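Local coordinates for protein CDP-4-keto-6-deoxy-D-glucose-3-dehydrase (Yersinia pseudotuberculosis, PDB 3BB8) that probably acts as a pyridoxal 5'-phosphate-dependent 3-dehydrase on CDP-4-keto-6-deoxy-D-glucose in lipopolysaccharide biosynthesis, at residues Ala315-Lys318 / Tyr319-Ala323. The protein carries 1 engineered substitution. Numbering follows the deposited sequence.
Sequences ANFK and YLKDA
Phe317 and Lys321 meet one turn apart on the last two turns of alpha-helix 293-323, in a protein with the aspartate aminotransferase fold. Their side chains run alongside each other in the same direction, and the touch is a loose one: ring atom CE2 of Phe317 lies 4.2 Å from methylene CD of Lys321, which approaches the ring obliquely. Both side chains leave the backbone with CG trans to N (chi1 176° for Phe317), and the lysine then stays extended, which lays CD beside CE2 and carries NZ on beyond the ring. Beneath them the same residues are joined by the helix bond from Lys321 N to Phe317 O, 2.9 Å long with an N-H...O angle of 163°. It belongs to an unbroken i to i+4 series: Tyr319 N donates to Ala315 O and Leu320 N to Asn316 O, each at 2.9 Å, and Asp322 N to Lys318 O at 3.0 Å.

Further out, Trp344 stacks on the Phe317 ring and Phe347 of strand 347-351 meets it with the two ring planes at about 55°, while Lys321 NZ is hydrogen-bonded to Pro334 O. Leu320 packs on Val426 of helix 419-432, and Tyr319 bonds through OH to Asp423 and stacks on His419, so the helix end is tied both to helix 419-432 and to strand 347-351 with Pro334. At the base of Lys321, CB sits 3.3 Å from Phe317 O, the oxygen that accepts the bond from its own N.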
loop_
_atom_site.group_PDB
_atom_site.type_symbol
_atom_site.label_atom_id
_atom_site.label_comp_id
_atom_site.label_asym_id
_atom_site.label_seq_id
_atom_site.Cartn_x
_atom_site.Cartn_y
_atom_site.Cartn_z
ATOM N N ALA A 315 14.529 -19.863 21.873
ATOM C CA ALA A 315 15.323 -19.913 23.094
ATOM C C ALA A 315 14.650 -19.115 24.205
ATOM O O ALA A 315 14.344 -19.651 25.272
ATOM C CB ALA A 315 16.725 -19.357 22.826
ATOM N N ASN A 316 14.424 -17.832 23.947
ATOM C CA ASN A 316 13.781 -16.954 24.914
ATOM C C ASN A 316 12.442 -17.517 25.381
ATOM O O ASN A 316 12.069 -17.355 26.538
ATOM C CB ASN A 316 13.580 -15.565 24.309
ATOM C CG ASN A 316 14.883 -14.806 24.159
ATOM O OD1 ASN A 316 14.900 -13.656 23.716
ATOM N ND2 ASN A 316 15.984 -15.445 24.534
ATOM N N PHE A 317 11.723 -18.180 24.482
ATOM C CA PHE A 317 10.435 -18.764 24.840
ATOM C C PHE A 317 10.605 -19.876 25.875
ATOM O O PHE A 317 9.932 -19.888 26.906
ATOM C CB PHE A 317 9.748 -19.349 23.610
ATOM C CG PHE A 317 8.455 -20.052 23.917
ATOM C CD1 PHE A 317 7.253 -19.353 23.927
ATOM C CD2 PHE A 317 8.435 -21.417 24.191
ATOM C CE1 PHE A 317 6.056 -20.001 24.200
ATOM C CE2 PHE A 317 7.236 -22.073 24.466
ATOM C CZ PHE A 317 6.043 -21.360 24.468
ATOM N N LYS A 318 11.497 -20.820 25.573
ATOM C CA LYS A 318 11.751 -21.951 26.455
ATOM C C LYS A 318 12.213 -21.455 27.822
ATOM O O LYS A 318 11.702 -21.881 28.854
ATOM C CB LYS A 318 12.816 -22.857 25.837
ATOM C CG LYS A 318 12.939 -24.219 26.497
ATOM C CD LYS A 318 13.848 -25.126 25.688
ATOM C CE LYS A 318 13.767 -26.570 26.159
ATOM N NZ LYS A 318 14.564 -27.475 25.275
ATOM N N TYR A 319 13.170 -20.537 27.809
ATOM C CA TYR A 319 13.714 -19.964 29.027
ATOM C C TYR A 319 12.598 -19.324 29.857
ATOM O O TYR A 319 12.274 -19.787 30.950
ATOM C CB TYR A 319 14.769 -18.916 28.666
ATOM C CG TYR A 319 15.520 -18.346 29.845
ATOM C CD1 TYR A 319 16.423 -19.130 30.570
ATOM C CD2 TYR A 319 15.348 -17.019 30.227
ATOM C CE1 TYR A 319 17.140 -18.597 31.645
ATOM C CE2 TYR A 319 16.057 -16.479 31.298
ATOM C CZ TYR A 319 16.953 -17.272 32.002
ATOM O OH TYR A 319 17.663 -16.735 33.054
ATOM N N LEU A 320 12.010 -18.259 29.321
ATOM C CA LEU A 320 10.938 -17.535 29.993
ATOM C C LEU A 320 9.839 -18.434 30.549
ATOM O O LEU A 320 9.428 -18.267 31.695
ATOM C CB LEU A 320 10.319 -16.514 29.038
ATOM C CG LEU A 320 9.285 -15.558 29.632
ATOM C CD1 LEU A 320 9.911 -14.762 30.784
ATOM C CD2 LEU A 320 8.782 -14.624 28.539
ATOM N N LYS A 321 9.364 -19.381 29.742
ATOM C CA LYS A 321 8.301 -20.276 30.187
ATOM C C LYS A 321 8.742 -21.175 31.339
ATOM O O LYS A 321 7.956 -21.478 32.239
ATOM C CB LYS A 321 7.804 -21.156 29.038
ATOM C CG LYS A 321 6.634 -22.040 29.447
ATOM C CD LYS A 321 6.267 -23.059 28.394
ATOM C CE LYS A 321 5.152 -23.961 28.884
ATOM N NZ LYS A 321 4.845 -25.044 27.925
ATOM N N ASP A 322 9.992 -21.622 31.296
ATOM C CA ASP A 322 10.522 -22.479 32.348
ATOM C C ASP A 322 10.519 -21.685 33.645
ATOM O O ASP A 322 10.003 -22.133 34.664
ATOM C CB ASP A 322 11.950 -22.911 32.013
ATOM C CG ASP A 322 12.572 -23.750 33.111
ATOM O OD1 ASP A 322 12.103 -24.891 33.326
ATOM O OD2 ASP A 322 13.521 -23.259 33.764
ATOM N N ALA A 323 11.098 -20.493 33.585
ATOM C CA ALA A 323 11.166 -19.612 34.732
ATOM C C ALA A 323 9.782 -19.240 35.282
ATOM O O ALA A 323 9.580 -19.197 36.498
ATOM C CB ALA A 323 11.924 -18.360 34.357
#